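Local coordinates for cellulase (glycosyl hydrolase family 5) (PDB 3ZMR), which cleaves the beta-1,4-linked glucan backbone of xyloglucan internally, with retention of configuration, releasing xyloglucan oligosaccharides, at residues 285-289 with 304-308; 38-44 with 71-77; 374-379 with 426-432. The contacts are given in a common frame with arbitrary orientation. Residues are numbered along the deposited sequence.

In the fold
Contacts 1 and 3 both belong to the (beta/alpha)8 barrel of the catalytic module, centres about 22 Å apart. Contact 2 lies in the N-terminal BACON domain, its centre about 31 Å from that of contact 1 and 42 Å from that of contact 3. No two share a helix or strand. Contact 1 is fully buried and sets a helix against a barrel strand, through apolar side chains and an asparagine hydrogen-bonded to the strand backbone. Contact 3 joins two outer helices and runs from a buried leucine to charged groups at the surface. Contact 2, partly buried, is an antiparallel strand pairing held by backbone hydrogen bonds and, past the strand end, by a cation-pi stack.

Contact 1: residues 285-289 with 304-308; sequences NQVFV and LIVQA
Residues 285-289 are one turn of helix 275-293, with Val-289 N hydrogen-bonded to Asn-285 O at 3.1 Å. Residues 304-307 are extended beta strand. The helix runs nearly antiparallel to the strand, at 165°, and the axes of the two segments approach to 8.9 Å. In register, Asn-285 lies by Val-306 (CA-CA 5.7 Å) and Val-289 by Leu-304 (CA-CA 7.4 Å).

The polar link is made by Asn-285, chi1 m. Its carboxamide pairs with both backbone groups of Gln-307, N and O, on the one edge they share. ND2 of Asn-285 donates to Gln-307 O at 2.9 Å, and OD1 accepts a weak bond from Gln-307 N at 3.4 Å. Water 1 also donates to Asn-285 OD1 and to Gln-307 OE1, both at 2.8 Å. Gln-307 OE1 hydrogen-bonds Thr-260 OG1, and Gln-307 NE2 hydrogen-bonds Glu-334 OE1. This side chain lies about 6 Å from that of the substrate-binding Asn-261.

The apolar part is led by Phe-288, chi1 t. Its CE2 is 4.0 Å from Leu-304 CB, and its CD2 meets Val-306 CG1 at the ring edge, at 3.9 Å. Val-289 CG2 reaches Val-306 CG1 at 4.0 Å and Leu-304 CD1 at 4.2 Å. Leu-304 and Val-306 both point to the helix, as alternate residues of a strand do.

This is the helix-on-strand layer of a TIM barrel. The helix precedes the strand and covers its outer side. Strand 304-307 is hydrogen-bonded between strands 255-258 and 331-337, while Phe-288 also meets Trp-241 and Phe-257.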
ATOM      1  N   ASN A 285      -3.120   0.924   7.247  1.00  8.64           N
ATOM      2  CA  ASN A 285      -2.657   2.013   6.381  1.00  7.98           C
ATOM      3  C   ASN A 285      -2.749   3.357   7.088  1.00  7.59           C
ATOM      4  O   ASN A 285      -1.835   4.164   7.033  1.00  9.05           O
ATOM      5  CB  ASN A 285      -3.420   2.073   5.056  1.00  8.78           C
ATOM      6  CG  ASN A 285      -3.124   0.910   4.129  1.00  9.56           C
ATOM      7  OD1 ASN A 285      -2.088   0.263   4.208  1.00 10.08           O
ATOM      8  ND2 ASN A 285      -4.052   0.664   3.219  1.00 10.05           N
ATOM      9  N   GLN A 286      -3.847   3.571   7.790  1.00  7.82           N
ATOM     10  CA  GLN A 286      -4.035   4.797   8.565  1.00  8.82           C
ATOM     11  C   GLN A 286      -3.021   4.942   9.718  1.00  8.48           C
ATOM     12  O   GLN A 286      -2.477   6.035   9.930  1.00  9.44           O
ATOM     13  CB  GLN A 286      -5.474   4.905   9.090  1.00  8.74           C
ATOM     14  CG  GLN A 286      -5.719   6.279   9.727  1.00  9.21           C
ATOM     15  CD  GLN A 286      -5.815   7.378   8.691  1.00  9.79           C
ATOM     16  OE1 GLN A 286      -6.759   7.409   7.899  1.00 11.77           O
ATOM     17  NE2 GLN A 286      -4.816   8.256   8.664  1.00 11.89           N
ATOM     18  N   VAL A 287      -2.773   3.857  10.443  1.00  9.38           N
ATOM     19  CA  VAL A 287      -1.764   3.850  11.489  1.00  8.88           C
ATOM     20  C   VAL A 287      -0.405   4.296  10.930  1.00 10.24           C
ATOM     21  O   VAL A 287       0.307   5.113  11.516  1.00  9.35           O
ATOM     22  CB  VAL A 287      -1.630   2.482  12.181  1.00 10.94           C
ATOM     23  CG1 VAL A 287      -0.445   2.466  13.143  1.00 11.73           C
ATOM     24  CG2 VAL A 287      -2.915   2.150  12.938  1.00 12.05           C
ATOM     25  N   PHE A 288      -0.016   3.705   9.806  1.00 10.30           N
ATOM     26  CA  PHE A 288       1.246   4.033   9.180  1.00  7.90           C
ATOM     27  C   PHE A 288       1.315   5.534   8.827  1.00  8.28           C
ATOM     28  O   PHE A 288       2.273   6.201   9.144  1.00  8.61           O
ATOM     29  CB  PHE A 288       1.411   3.149   7.943  1.00  8.51           C
ATOM     30  CG  PHE A 288       2.408   3.666   6.923  1.00  6.92           C
ATOM     31  CD1 PHE A 288       3.773   3.774   7.187  1.00  6.75           C
ATOM     32  CD2 PHE A 288       1.952   4.059   5.667  1.00  7.47           C
ATOM     33  CE1 PHE A 288       4.653   4.258   6.219  1.00  7.92           C
ATOM     34  CE2 PHE A 288       2.827   4.512   4.702  1.00  7.35           C
ATOM     35  CZ  PHE A 288       4.170   4.604   4.968  1.00  7.70           C
ATOM     36  N   VAL A 289       0.294   6.052   8.168  1.00  8.43           N
ATOM     37  CA  VAL A 289       0.295   7.471   7.790  1.00  9.78           C
ATOM     38  C   VAL A 289       0.387   8.369   9.053  1.00  8.29           C
ATOM     39  O   VAL A 289       1.200   9.295   9.110  1.00  8.89           O
ATOM     40  CB  VAL A 289      -0.932   7.830   6.920  1.00 11.15           C
ATOM     41  CG1 VAL A 289      -1.069   9.334   6.717  1.00  9.68           C
ATOM     42  CG2 VAL A 289      -0.814   7.128   5.581  1.00 11.66           C
ATOM     43  N   LEU A 304       4.043   8.919   0.616  1.00  6.57           N
ATOM     44  CA  LEU A 304       3.788   7.647   1.305  1.00  7.52           C
ATOM     45  C   LEU A 304       2.984   6.713   0.408  1.00  7.56           C
ATOM     46  O   LEU A 304       2.146   7.148  -0.374  1.00  9.88           O
ATOM     47  CB  LEU A 304       3.064   7.880   2.634  1.00  7.70           C
ATOM     48  CG  LEU A 304       3.715   8.865   3.617  1.00  8.75           C
ATOM     49  CD1 LEU A 304       2.897   8.946   4.888  1.00 10.00           C
ATOM     50  CD2 LEU A 304       5.160   8.524   3.924  1.00 12.49           C
ATOM     51  N   ILE A 305       3.192   5.414   0.608  1.00  6.74           N
ATOM     52  CA  ILE A 305       2.607   4.396  -0.233  1.00  6.88           C
ATOM     53  C   ILE A 305       1.842   3.421   0.664  1.00  6.44           C
ATOM     54  O   ILE A 305       2.426   2.826   1.589  1.00  7.39           O
ATOM     55  CB  ILE A 305       3.666   3.621  -1.016  1.00  6.87           C
ATOM     56  CG1 ILE A 305       4.550   4.534  -1.840  1.00  7.54           C
ATOM     57  CG2 ILE A 305       3.014   2.554  -1.889  1.00  8.33           C
ATOM     58  CD1 ILE A 305       5.859   3.900  -2.237  1.00  9.77           C
ATOM     59  N   VAL A 306       0.535   3.284   0.425  1.00  7.98           N
ATOM     60  CA  VAL A 306      -0.331   2.422   1.185  1.00  7.02           C
ATOM     61  C   VAL A 306      -0.882   1.322   0.289  1.00  6.70           C
ATOM     62  O   VAL A 306      -0.945   1.473  -0.937  1.00  7.62           O
ATOM     63  CB  VAL A 306      -1.459   3.232   1.892  1.00  7.80           C
ATOM     64  CG1 VAL A 306      -0.855   4.152   2.954  1.00 12.32           C
ATOM     65  CG2 VAL A 306      -2.350   3.973   0.896  1.00  9.28           C
ATOM     66  N   GLN A 307      -1.227   0.176   0.895  1.00  8.03           N
ATOM     67  CA  GLN A 307      -1.480  -1.032   0.128  1.00  6.47           C
ATOM     68  C   GLN A 307      -2.938  -1.449   0.091  1.00  6.36           C
ATOM     69  O   GLN A 307      -3.684  -1.298   1.077  1.00  8.82           O
ATOM     70  CB  GLN A 307      -0.693  -2.190   0.735  1.00  7.90           C
ATOM     71  CG  GLN A 307       0.815  -2.075   0.586  1.00  8.53           C
ATOM     72  CD  GLN A 307       1.385  -0.887   1.317  1.00  7.63           C
ATOM     73  OE1 GLN A 307       1.114  -0.664   2.521  1.00  8.42           O
ATOM     74  NE2 GLN A 307       2.195  -0.109   0.617  1.00  7.42           N
ATOM     75  N   ALA A 308      -3.340  -1.971  -1.055  1.00  7.46           N
ATOM     76  CA  ALA A 308      -4.611  -2.699  -1.147  1.00  8.41           C
ATOM     77  C   ALA A 308      -4.547  -3.989  -0.322  1.00  7.64           C
ATOM     78  O   ALA A 308      -3.462  -4.480  -0.001  1.00  7.81           O
ATOM     79  CB  ALA A 308      -4.914  -3.018  -2.586  1.00 10.08           C
TER
HETATM   80  O   HOH W   1       0.547   1.182   4.561  1.00 11.21           O

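Contact 2: residues 38-44 with 71-77; sequences ISTSESW and RTATVTV
Trp-44 and Arg-71 have the most surface covered in this contact. The Arg-71 guanidinium lies flat on the indole, with planes at 4° and centres 3.7 Å apart. This is a cation-pi stack: Arg-71 CZ is 3.7 Å from the centroid of the Trp-44 five-membered ring, and Arg-71 CD makes a CH-pi contact at 3.8 Å from the same centroid. Both residues have chi1 p, and the rest of the Arg-71 chain is extended (chi2 to chi4 near 180°). Arg-71 NE is also hydrogen-bonded to Gln-91. Trp-44 CZ2 rests 3.7 Å from Ala-73 CB.

Before Trp-44 in the chain, strand 38-40 pairs antiparallel, at 166°, with the later part of strand 71-77 (residues 75-77). These are neighbouring strands in a sheet of the BACON domain, a beta-sandwich module that does not bind carbohydrate and may instead hold the catalytic module away from the cell surface.

Ile-38 comes next in covered surface. It faces Val-77 in a non-hydrogen-bonded pair (CA-CA 4.6 Å), and its CG2 is 3.6 Å from Val-75 CG1. Thr-40 and Val-75 form a second such pair (CA-CA 4.3 Å). Between them Ser-39 and Thr-76 are hydrogen-bonded, Ser-39 N to Thr-76 O at 3.1 Å and Thr-76 N to Ser-39 O at 2.8 Å. Past the strand end, Ser-41 N donates to Thr-74 O at 3.0 Å, and Thr-74 N donates to Ser-41 OG at 2.8 Å.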
ATOM      1  N   ILE A  38     -36.897  12.782  12.834  1.00 14.60           N
ATOM      2  CA  ILE A  38     -35.533  13.323  12.795  1.00 15.75           C
ATOM      3  C   ILE A  38     -35.026  13.547  11.361  1.00 17.79           C
ATOM      4  O   ILE A  38     -35.171  12.707  10.503  1.00 19.13           O
ATOM      5  CB  ILE A  38     -34.551  12.374  13.509  1.00 16.53           C
ATOM      6  CG1 ILE A  38     -34.930  12.258  14.987  1.00 17.50           C
ATOM      7  CG2 ILE A  38     -33.106  12.896  13.380  1.00 23.44           C
ATOM      8  CD1 ILE A  38     -34.049  11.286  15.766  1.00 19.67           C
ATOM      9  N   SER A  39     -34.417  14.711  11.149  1.00 18.88           N
ATOM     10  CA  SER A  39     -33.661  15.017   9.947  1.00 18.16           C
ATOM     11  C   SER A  39     -32.319  15.628  10.388  1.00 14.71           C
ATOM     12  O   SER A  39     -32.129  15.982  11.571  1.00 16.43           O
ATOM     13  CB  SER A  39     -34.424  15.969   9.019  1.00 24.61           C
ATOM     14  OG  SER A  39     -34.558  17.250   9.588  1.00 27.74           O
ATOM     15  N   THR A  40     -31.391  15.696   9.446  1.00 17.91           N
ATOM     16  CA  THR A  40     -30.117  16.397   9.639  1.00 16.85           C
ATOM     17  C   THR A  40     -29.864  17.386   8.486  1.00 20.86           C
ATOM     18  O   THR A  40     -30.408  17.256   7.380  1.00 19.99           O
ATOM     19  CB  THR A  40     -28.887  15.449   9.739  1.00 18.62           C
ATOM     20  OG1 THR A  40     -28.407  15.122   8.431  1.00 24.15           O
ATOM     21  CG2 THR A  40     -29.211  14.175  10.510  1.00 20.81           C
ATOM     22  N   SER A  41     -28.989  18.351   8.756  1.00 19.18           N
ATOM     23  CA  SER A  41     -28.748  19.461   7.834  1.00 21.46           C
ATOM     24  C   SER A  41     -27.631  19.192   6.815  1.00 23.54           C
ATOM     25  O   SER A  41     -27.418  20.005   5.919  1.00 26.39           O
ATOM     26  CB  SER A  41     -28.428  20.728   8.633  1.00 23.51           C
ATOM     27  OG  SER A  41     -27.141  20.634   9.220  1.00 21.55           O
ATOM     28  N   GLU A  42     -26.907  18.077   6.974  1.00 19.47           N
ATOM     29  CA  GLU A  42     -25.744  17.763   6.131  1.00 21.30           C
ATOM     30  C   GLU A  42     -25.666  16.257   5.854  1.00 18.28           C
ATOM     31  O   GLU A  42     -25.913  15.450   6.744  1.00 22.22           O
ATOM     32  CB  GLU A  42     -24.430  18.224   6.779  1.00 23.63           C
ATOM     33  CG  GLU A  42     -24.350  19.707   7.112  1.00 24.66           C
ATOM     34  CD  GLU A  42     -24.266  20.609   5.887  1.00 28.76           C
ATOM     35  OE1 GLU A  42     -24.038  20.122   4.754  1.00 29.75           O
ATOM     36  OE2 GLU A  42     -24.403  21.828   6.071  1.00 32.05           O
ATOM     37  N   SER A  43     -25.294  15.910   4.634  1.00 23.55           N
ATOM     38  CA  SER A  43     -25.273  14.520   4.171  1.00 28.97           C
ATOM     39  C   SER A  43     -24.242  13.669   4.897  1.00 24.61           C
ATOM     40  O   SER A  43     -24.395  12.458   4.964  1.00 25.78           O
ATOM     41  CB  SER A  43     -25.037  14.453   2.657  1.00 41.22           C
ATOM     42  OG  SER A  43     -23.784  15.006   2.302  1.00 45.61           O
ATOM     43  N   TRP A  44     -23.216  14.306   5.465  1.00 19.54           N
ATOM     44  CA  TRP A  44     -22.148  13.559   6.189  1.00 18.80           C
ATOM     45  C   TRP A  44     -22.514  13.219   7.645  1.00 19.18           C
ATOM     46  O   TRP A  44     -21.788  12.506   8.345  1.00 16.80           O
ATOM     47  CB  TRP A  44     -20.806  14.321   6.177  1.00 19.72           C
ATOM     48  CG  TRP A  44     -20.868  15.754   6.715  1.00 19.29           C
ATOM     49  CD1 TRP A  44     -21.010  16.901   5.961  1.00 20.22           C
ATOM     50  CD2 TRP A  44     -20.830  16.194   8.090  1.00 17.19           C
ATOM     51  NE1 TRP A  44     -21.034  18.002   6.768  1.00 23.74           N
ATOM     52  CE2 TRP A  44     -20.944  17.612   8.074  1.00 22.02           C
ATOM     53  CE3 TRP A  44     -20.692  15.539   9.335  1.00 15.48           C
ATOM     54  CZ2 TRP A  44     -20.934  18.381   9.235  1.00 21.30           C
ATOM     55  CZ3 TRP A  44     -20.683  16.316  10.509  1.00 17.06           C
ATOM     56  CH2 TRP A  44     -20.782  17.734  10.435  1.00 18.06           C
ATOM     57  N   ARG A  71     -16.118  21.168  10.587  1.00 18.96           N
ATOM     58  CA  ARG A  71     -17.435  21.289   9.974  1.00 16.79           C
ATOM     59  C   ARG A  71     -18.537  21.087  10.999  1.00 15.53           C
ATOM     60  O   ARG A  71     -18.358  20.423  12.029  1.00 17.46           O
ATOM     61  CB  ARG A  71     -17.611  20.349   8.783  1.00 18.98           C
ATOM     62  CG  ARG A  71     -17.408  18.868   9.068  1.00 18.89           C
ATOM     63  CD  ARG A  71     -17.406  18.095   7.761  1.00 18.67           C
ATOM     64  NE  ARG A  71     -17.381  16.639   7.990  1.00 16.65           N
ATOM     65  CZ  ARG A  71     -17.397  15.717   7.025  1.00 18.08           C
ATOM     66  NH1 ARG A  71     -17.433  16.068   5.748  1.00 21.56           N
ATOM     67  NH2 ARG A  71     -17.371  14.424   7.330  1.00 18.71           N
ATOM     68  N   THR A  72     -19.684  21.674  10.687  1.00 19.67           N
ATOM     69  CA  THR A  72     -20.828  21.650  11.581  1.00 17.65           C
ATOM     70  C   THR A  72     -22.121  21.260  10.867  1.00 17.84           C
ATOM     71  O   THR A  72     -22.280  21.417   9.661  1.00 19.10           O
ATOM     72  CB  THR A  72     -21.046  23.011  12.271  1.00 23.42           C
ATOM     73  OG1 THR A  72     -21.336  24.020  11.285  1.00 24.43           O
ATOM     74  CG2 THR A  72     -19.818  23.411  13.118  1.00 19.87           C
ATOM     75  N   ALA A  73     -23.029  20.723  11.657  1.00 17.68           N
ATOM     76  CA  ALA A  73     -24.354  20.344  11.191  1.00 18.65           C
ATOM     77  C   ALA A  73     -25.343  20.472  12.345  1.00 15.45           C
ATOM     78  O   ALA A  73     -24.977  20.711  13.520  1.00 16.69           O
ATOM     79  CB  ALA A  73     -24.342  18.920  10.688  1.00 23.28           C
ATOM     80  N   THR A  74     -26.617  20.349  11.992  1.00 20.90           N
ATOM     81  CA  THR A  74     -27.654  20.191  13.016  1.00 16.95           C
ATOM     82  C   THR A  74     -28.434  18.904  12.782  1.00 15.33           C
ATOM     83  O   THR A  74     -28.466  18.357  11.670  1.00 17.04           O
ATOM     84  CB  THR A  74     -28.638  21.377  13.063  1.00 20.39           C
ATOM     85  OG1 THR A  74     -29.293  21.496  11.796  1.00 20.07           O
ATOM     86  CG2 THR A  74     -27.916  22.659  13.392  1.00 21.47           C
ATOM     87  N   VAL A  75     -29.022  18.426  13.868  1.00 15.63           N
ATOM     88  CA  VAL A  75     -29.977  17.320  13.867  1.00 17.68           C
ATOM     89  C   VAL A  75     -31.252  17.868  14.508  1.00 15.48           C
ATOM     90  O   VAL A  75     -31.239  18.359  15.653  1.00 16.60           O
ATOM     91  CB  VAL A  75     -29.440  16.117  14.681  1.00 15.90           C
ATOM     92  CG1 VAL A  75     -30.467  14.994  14.728  1.00 21.40           C
ATOM     93  CG2 VAL A  75     -28.130  15.599  14.074  1.00 19.30           C
ATOM     94  N   THR A  76     -32.346  17.785  13.759  1.00 16.01           N
ATOM     95  CA  THR A  76     -33.624  18.341  14.186  1.00 17.41           C
ATOM     96  C   THR A  76     -34.597  17.243  14.525  1.00 16.13           C
ATOM     97  O   THR A  76     -34.924  16.399  13.678  1.00 16.43           O
ATOM     98  CB  THR A  76     -34.200  19.227  13.075  1.00 18.53           C
ATOM     99  OG1 THR A  76     -33.322  20.335  12.896  1.00 22.10           O
ATOM    100  CG2 THR A  76     -35.607  19.768  13.427  1.00 22.29           C
ATOM    101  N   VAL A  77     -35.018  17.250  15.784  1.00 16.03           N
ATOM    102  CA  VAL A  77     -36.042  16.315  16.279  1.00 15.88           C
ATOM    103  C   VAL A  77     -37.368  17.071  16.388  1.00 17.82           C
ATOM    104  O   VAL A  77     -37.436  18.134  17.000  1.00 18.86           O
ATOM    105  CB  VAL A  77     -35.663  15.731  17.651  1.00 18.62           C
ATOM    106  CG1 VAL A  77     -36.578  14.575  17.999  1.00 20.34           C
ATOM    107  CG2 VAL A  77     -34.182  15.297  17.670  1.00 20.66           C
TER

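Contact 3: residues 374-379 with 426-432; sequences IEATLS and TCVKNKL
A Schellman motif ends helix 406-429 where it packs against the end of helix 371-379 on the outside of the catalytic barrel. Lys-431 is the C-prime residue, with phi 65°. Leu-432 N hydrogen-bonds to Cys-427 O at 2.9 Å and Lys-431 N to Val-428 O at 3.1 Å. The nearest CA pair is Ser-379 with Asn-430 (CA-CA 6.0 Å); Glu-375 lies by Thr-426 (CA-CA 6.4 Å).

Leu-378 (m, t) points to the second segment. Its CD1 is 3.8 Å from Thr-426 CG2 and 4.1 Å from Cys-427 SG, and its CB is 4.1 Å from Leu-432 CD1.

Polar groups lie on the outer side. Glu-375 OE1 accepts a weak bond from Asn-430 ND2 at 3.4 Å, and OE2 of Glu-375 makes a long salt bridge of 3.8 Å to Lys-429 NZ. Asn-430 ND2 also hydrogen-bonds Thr-426 O, 3.0 Å. Water 2 donates to Thr-426 OG1 at 2.7 Å and weakly to Glu-375 OE2 at 3.2 Å; Thr-426 OG1 also hydrogen-bonds Tyr-422 O.

Leu-432 leads directly into strand 433-436. The turn is thus an alpha-to-beta connection of the TIM barrel, here entering its eighth strand.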
ATOM      1  N   ILE A 374      -5.217  -9.094 -18.783  1.00 12.27           N
ATOM      2  CA  ILE A 374      -4.225  -8.182 -18.214  1.00 12.78           C
ATOM      3  C   ILE A 374      -4.691  -6.738 -18.432  1.00 11.17           C
ATOM      4  O   ILE A 374      -4.675  -5.923 -17.493  1.00 11.52           O
ATOM      5  CB  ILE A 374      -2.819  -8.388 -18.820  1.00 12.86           C
ATOM      6  CG1 ILE A 374      -2.292  -9.774 -18.437  1.00 17.62           C
ATOM      7  CG2 ILE A 374      -1.881  -7.290 -18.365  1.00 12.46           C
ATOM      8  CD1 ILE A 374      -0.988 -10.102 -19.115  1.00 14.56           C
ATOM      9  N   GLU A 375      -5.129  -6.422 -19.652  1.00 10.93           N
ATOM     10  CA  GLU A 375      -5.656  -5.070 -19.946  1.00 16.33           C
ATOM     11  C   GLU A 375      -6.859  -4.734 -19.073  1.00 11.48           C
ATOM     12  O   GLU A 375      -6.962  -3.626 -18.555  1.00 13.36           O
ATOM     13  CB  GLU A 375      -6.022  -4.934 -21.435  1.00 14.14           C
ATOM     14  CG  GLU A 375      -6.635  -3.592 -21.848  1.00 29.28           C
ATOM     15  CD  GLU A 375      -5.630  -2.449 -21.950  1.00113.72           C
ATOM     16  OE1 GLU A 375      -5.249  -1.880 -20.897  1.00 82.27           O
ATOM     17  OE2 GLU A 375      -5.233  -2.109 -23.090  1.00 90.73           O
ATOM     18  N   ALA A 376      -7.776  -5.680 -18.910  1.00 11.73           N
ATOM     19  CA  ALA A 376      -8.977  -5.417 -18.104  1.00 12.15           C
ATOM     20  C   ALA A 376      -8.614  -5.149 -16.652  1.00 11.48           C
ATOM     21  O   ALA A 376      -9.122  -4.220 -16.012  1.00 13.61           O
ATOM     22  CB  ALA A 376      -9.951  -6.579 -18.190  1.00 14.25           C
ATOM     23  N   THR A 377      -7.756  -5.987 -16.089  1.00 11.12           N
ATOM     24  CA  THR A 377      -7.435  -5.816 -14.670  1.00  9.69           C
ATOM     25  C   THR A 377      -6.628  -4.536 -14.403  1.00 10.75           C
ATOM     26  O   THR A 377      -6.968  -3.722 -13.518  1.00 10.90           O
ATOM     27  CB  THR A 377      -6.661  -7.026 -14.143  1.00 10.11           C
ATOM     28  OG1 THR A 377      -7.508  -8.182 -14.256  1.00 12.68           O
ATOM     29  CG2 THR A 377      -6.195  -6.788 -12.680  1.00 14.00           C
ATOM     30  N   LEU A 378      -5.591  -4.300 -15.185  1.00 10.74           N
ATOM     31  CA  LEU A 378      -4.751  -3.129 -14.931  1.00 14.35           C
ATOM     32  C   LEU A 378      -5.497  -1.818 -15.258  1.00 10.39           C
ATOM     33  O   LEU A 378      -5.366  -0.822 -14.531  1.00 11.08           O
ATOM     34  CB  LEU A 378      -3.416  -3.226 -15.653  1.00 11.92           C
ATOM     35  CG  LEU A 378      -2.473  -4.327 -15.126  1.00 11.92           C
ATOM     36  CD1 LEU A 378      -1.199  -4.373 -15.971  1.00 12.07           C
ATOM     37  CD2 LEU A 378      -2.174  -4.120 -13.628  1.00 11.96           C
ATOM     38  N   SER A 379      -6.354  -1.822 -16.284  1.00  9.78           N
ATOM     39  CA  SER A 379      -7.156  -0.634 -16.618  1.00 10.33           C
ATOM     40  C   SER A 379      -8.219  -0.315 -15.564  1.00  8.94           C
ATOM     41  O   SER A 379      -8.653   0.836 -15.455  1.00 12.08           O
ATOM     42  CB  SER A 379      -7.776  -0.747 -18.002  1.00 12.94           C
ATOM     43  OG  SER A 379      -8.849  -1.625 -18.044  1.00 17.99           O
ATOM     44  N   THR A 426       1.197  -2.042 -20.677  1.00 11.83           N
ATOM     45  CA  THR A 426      -0.141  -1.833 -20.147  1.00 10.74           C
ATOM     46  C   THR A 426      -0.103  -0.900 -18.932  1.00 10.23           C
ATOM     47  O   THR A 426      -0.954  -0.022 -18.765  1.00 10.81           O
ATOM     48  CB  THR A 426      -0.804  -3.183 -19.804  1.00 12.33           C
ATOM     49  OG1 THR A 426      -0.838  -3.975 -20.989  1.00 12.88           O
ATOM     50  CG2 THR A 426      -2.238  -3.009 -19.311  1.00 13.25           C
ATOM     51  N   CYS A 427       0.894  -1.058 -18.093  1.00 11.26           N
ATOM     52  CA  CYS A 427       1.079  -0.112 -16.980  1.00  9.67           C
ATOM     53  C   CYS A 427       1.294   1.322 -17.480  1.00  9.81           C
ATOM     54  O   CYS A 427       0.665   2.261 -16.996  1.00 11.22           O
ATOM     55  CB  CYS A 427       2.253  -0.532 -16.097  1.00  9.20           C
ATOM     56  SG  CYS A 427       1.940  -1.976 -15.046  1.00 11.02           S
ATOM     57  N   VAL A 428       2.192   1.493 -18.442  1.00 10.37           N
ATOM     58  CA  VAL A 428       2.457   2.815 -19.035  1.00 10.56           C
ATOM     59  C   VAL A 428       1.166   3.456 -19.581  1.00 11.16           C
ATOM     60  O   VAL A 428       0.874   4.639 -19.282  1.00 12.76           O
ATOM     61  CB  VAL A 428       3.525   2.784 -20.152  1.00 13.14           C
ATOM     62  CG1 VAL A 428       3.638   4.162 -20.831  1.00 28.01           C
ATOM     63  CG2 VAL A 428       4.863   2.311 -19.595  1.00 18.83           C
ATOM     64  N   LYS A 429       0.387   2.674 -20.319  1.00 11.67           N
ATOM     65  CA  LYS A 429      -0.871   3.157 -20.909  1.00 11.19           C
ATOM     66  C   LYS A 429      -1.811   3.679 -19.824  1.00 12.58           C
ATOM     67  O   LYS A 429      -2.542   4.633 -20.032  1.00 14.18           O
ATOM     68  CB  LYS A 429      -1.558   2.034 -21.718  1.00 16.66           C
ATOM     69  CG  LYS A 429      -2.825   2.442 -22.455  1.00 25.62           C
ATOM     70  CD  LYS A 429      -3.446   1.273 -23.233  1.00 38.46           C
ATOM     71  CE  LYS A 429      -4.834   1.624 -23.770  1.00106.19           C
ATOM     72  NZ  LYS A 429      -5.885   1.609 -22.710  1.00112.78           N
ATOM     73  N   ASN A 430      -1.766   3.028 -18.670  1.00 11.17           N
ATOM     74  CA  ASN A 430      -2.667   3.298 -17.557  1.00 15.08           C
ATOM     75  C   ASN A 430      -2.064   4.194 -16.471  1.00 10.10           C
ATOM     76  O   ASN A 430      -2.679   4.389 -15.405  1.00 12.42           O
ATOM     77  CB  ASN A 430      -3.182   1.977 -16.996  1.00 12.86           C
ATOM     78  CG  ASN A 430      -4.253   1.392 -17.876  1.00 17.95           C
ATOM     79  OD1 ASN A 430      -5.368   1.899 -17.884  1.00 20.51           O
ATOM     80  ND2 ASN A 430      -3.918   0.361 -18.649  1.00 14.99           N
ATOM     81  N   LYS A 431      -0.884   4.725 -16.743  1.00  9.75           N
ATOM     82  CA  LYS A 431      -0.167   5.653 -15.849  1.00 13.29           C
ATOM     83  C   LYS A 431       0.247   5.010 -14.519  1.00 11.34           C
ATOM     84  O   LYS A 431       0.385   5.699 -13.518  1.00 15.53           O
ATOM     85  CB  LYS A 431      -0.973   6.952 -15.637  1.00 13.28           C
ATOM     86  CG  LYS A 431      -1.333   7.667 -16.955  1.00 16.48           C
ATOM     87  CD  LYS A 431      -1.898   9.054 -16.677  1.00 24.57           C
ATOM     88  CE  LYS A 431      -2.204   9.850 -17.938  1.00 41.34           C
ATOM     89  NZ  LYS A 431      -3.094   9.079 -18.840  1.00 37.56           N
ATOM     90  N   LEU A 432       0.435   3.688 -14.526  1.00  9.35           N
ATOM     91  CA  LEU A 432       0.893   2.912 -13.363  1.00  8.18           C
ATOM     92  C   LEU A 432       2.410   2.770 -13.415  1.00  7.21           C
ATOM     93  O   LEU A 432       3.008   2.702 -14.502  1.00 12.47           O
ATOM     94  CB  LEU A 432       0.266   1.510 -13.366  1.00  9.34           C
ATOM     95  CG  LEU A 432      -1.205   1.423 -13.762  1.00  9.66           C
ATOM     96  CD1 LEU A 432      -1.610  -0.037 -13.806  1.00 10.36           C
ATOM     97  CD2 LEU A 432      -2.105   2.229 -12.834  1.00 10.43           C
TER
HETATM   98  O   HOH W   2      -2.193  -3.009 -23.133  1.00 32.03           O